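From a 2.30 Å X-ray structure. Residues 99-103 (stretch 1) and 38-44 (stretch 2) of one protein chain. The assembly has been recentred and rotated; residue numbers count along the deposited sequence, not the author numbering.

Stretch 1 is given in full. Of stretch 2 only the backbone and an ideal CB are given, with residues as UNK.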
# COMPACT_ATOMS: atom_id res chain seq x y z
N ASP B 99 23.94 -12.86 -18.24
CA ASP B 99 22.81 -13.75 -18.43
C ASP B 99 22.94 -14.52 -19.74
O ASP B 99 22.85 -15.75 -19.76
CB ASP B 99 21.51 -12.95 -18.40
CG ASP B 99 20.28 -13.83 -18.53
OD1 ASP B 99 20.37 -15.03 -18.18
OD2 ASP B 99 19.23 -13.33 -18.97
N TYR B 100 23.16 -13.80 -20.84
CA TYR B 100 23.33 -14.46 -22.13
C TYR B 100 24.47 -15.47 -22.09
O TYR B 100 24.36 -16.57 -22.63
CB TYR B 100 23.57 -13.42 -23.22
CG TYR B 100 23.73 -14.02 -24.59
CD1 TYR B 100 22.64 -14.48 -25.31
CD2 TYR B 100 24.99 -14.13 -25.18
CE1 TYR B 100 22.78 -15.04 -26.56
CE2 TYR B 100 25.14 -14.69 -26.44
CZ TYR B 100 24.04 -15.14 -27.12
OH TYR B 100 24.18 -15.69 -28.37
N LEU B 101 25.58 -15.10 -21.45
CA LEU B 101 26.71 -16.01 -21.30
C LEU B 101 26.51 -17.04 -20.20
O LEU B 101 27.31 -17.97 -20.09
CB LEU B 101 27.99 -15.22 -21.02
CG LEU B 101 28.43 -14.23 -22.10
CD1 LEU B 101 29.65 -13.45 -21.63
CD2 LEU B 101 28.71 -14.94 -23.41
N SER B 102 25.46 -16.90 -19.38
CA SER B 102 25.20 -17.83 -18.29
C SER B 102 26.40 -17.93 -17.35
O SER B 102 26.76 -19.02 -16.90
CB SER B 102 24.81 -19.21 -18.83
OG SER B 102 23.70 -19.12 -19.71
N ILE B 103 27.01 -16.79 -17.06
CA ILE B 103 28.15 -16.73 -16.16
C ILE B 103 27.80 -15.90 -14.93
O ILE B 103 28.58 -15.84 -13.97
CB ILE B 103 29.39 -16.16 -16.86
CG1 ILE B 103 29.08 -14.77 -17.43
CG2 ILE B 103 29.85 -17.12 -17.95
CD1 ILE B 103 30.27 -14.09 -18.08
N UNK B 38 35.62 -21.91 -21.16
CA UNK B 38 34.83 -23.10 -20.87
C UNK B 38 33.83 -22.85 -19.75
O UNK B 38 32.84 -23.58 -19.64
CB UNK B 38 35.75 -24.27 -20.50
N UNK B 39 34.07 -21.85 -18.90
CA UNK B 39 33.14 -21.54 -17.81
C UNK B 39 31.79 -21.15 -18.38
O UNK B 39 30.74 -21.46 -17.78
CB UNK B 39 33.69 -20.42 -16.92
N UNK B 40 31.77 -20.48 -19.53
CA UNK B 40 30.53 -20.08 -20.18
C UNK B 40 29.98 -21.25 -21.00
O UNK B 40 30.61 -21.67 -21.98
CB UNK B 40 30.75 -18.85 -21.07
N UNK B 41 28.82 -21.80 -20.63
CA UNK B 41 28.25 -22.88 -21.45
C UNK B 41 27.91 -22.45 -22.87
O UNK B 41 27.75 -23.30 -23.74
CB UNK B 41 26.99 -23.43 -20.78
N UNK B 42 27.79 -21.14 -23.12
CA UNK B 42 27.41 -20.63 -24.43
C UNK B 42 28.61 -20.30 -25.30
O UNK B 42 28.41 -19.85 -26.44
CB UNK B 42 26.53 -19.39 -24.27
N UNK B 43 29.83 -20.50 -24.82
CA UNK B 43 31.05 -20.20 -25.57
C UNK B 43 31.78 -21.52 -25.83
O UNK B 43 32.59 -21.97 -25.02
CB UNK B 43 31.94 -19.21 -24.81
N UNK B 44 31.49 -22.12 -26.98
CA UNK B 44 32.18 -23.32 -27.46
C UNK B 44 32.83 -22.94 -28.78
O UNK B 44 32.21 -23.04 -29.85
CB UNK B 44 31.23 -24.51 -27.62

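Stretch 1 ends a helix: Ser-102, with positive phi, leaves helical geometry in a Schellman motif, and the carbonyls of Tyr-100 and Leu-101 are left near the other stretch. Those two oxygens, the branched end of Leu-101 and the CG2 methyl of Ile-103 are what stretch 2 has to meet.

Position 38 has nothing of stretch 1 within 5.5 Å of its CB, so this contact sets no preference. It is Met-38, extended and out of reach.

At position 39 the CB points sideways, 5.2 Å from Ile-103 CG2. A medium or large apolar side chain would suit, though the distance leaves the choice loose. Ile-39, chi1 in m, only borders the site, its CG2 4.7 Å from Ile-103 CG2.

Position 40 is more demanding. Its ideal CB lies 3.7 Å from Leu-101 O and equally 3.7 Å from Ile-103 CG2, which favours something small, with a donor to answer the carbonyl; serine, threonine or cysteine come to mind. The residue is Ser-40. With chi1 in t, its OG donates to Leu-101 O at 2.9 Å, while its CB rests 3.7 Å from Ile-103 CG2.

Position 41, with phi -62° and psi -18°, is the second residue of a type I turn running from 40 to 43. Its CB points sideways, 5.1 Å from Ser-102 CB. Proline is a classic choice for such a phi, but alanine or serine could also serve. Pro-41 places its CD 3.7 Å from Leu-101 O and 4.0 Å from Ser-102 CB, so the ring that fixes phi also packs on the helix end.

Position 42 points toward stretch 1, its CA 5.6 Å from Leu-101 CA and its CB 3.9 Å from Tyr-100 O and 4.5 Å from Leu-101 O. With carbonyls so near, a small hydroxyl side chain suits best, serine or threonine; valine would fit by shape but offers no donor. Thr-42 takes chi1 p, setting CG2 3.3 Å from Tyr-100 O and OG1 3.4 Å from Leu-101 CA. That OG1 donates to Ser-40 OG at 3.0 Å, so the hydroxyls form a relay ending at Leu-101 O.

Position 43 closes the turn, its N hydrogen-bonded to Ser-40 O at 3.2 Å. The CB finds nothing within 5.5 Å, so only a longer side chain could reach the apolar end of Leu-101; leucine, isoleucine or methionine are candidates. Leu-43 bends its end nearer, CG 4.2 Å from Leu-101 CD2.

Position 44 is out of reach and unconstrained here; it is Lys-44.

Stretch 2, residues 38-44: MISPTLK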
# COMPACT_ATOMS: atom_id res chain seq x y z
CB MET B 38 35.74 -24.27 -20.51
CG MET B 38 35.01 -25.54 -20.09
SD MET B 38 36.14 -26.92 -19.80
CE MET B 38 35.03 -28.12 -19.06
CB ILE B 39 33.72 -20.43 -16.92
CG1 ILE B 39 35.10 -20.84 -16.38
CG2 ILE B 39 32.76 -20.13 -15.76
CD1 ILE B 39 35.81 -19.74 -15.62
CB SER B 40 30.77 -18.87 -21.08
OG SER B 40 29.59 -18.49 -21.76
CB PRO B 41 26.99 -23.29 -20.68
CG PRO B 41 27.22 -22.80 -19.28
CD PRO B 41 28.02 -21.55 -19.43
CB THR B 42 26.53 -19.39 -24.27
OG1 THR B 42 27.30 -18.31 -23.74
CG2 THR B 42 25.36 -19.67 -23.32
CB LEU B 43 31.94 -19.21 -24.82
CG LEU B 43 31.46 -17.76 -24.76
CD1 LEU B 43 32.42 -16.92 -23.94
CD2 LEU B 43 31.30 -17.17 -26.16
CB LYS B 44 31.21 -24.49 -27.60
CG LYS B 44 30.45 -24.81 -26.31
CD LYS B 44 31.39 -25.07 -25.14
CE LYS B 44 30.64 -25.37 -23.86
NZ LYS B 44 31.55 -25.51 -22.69
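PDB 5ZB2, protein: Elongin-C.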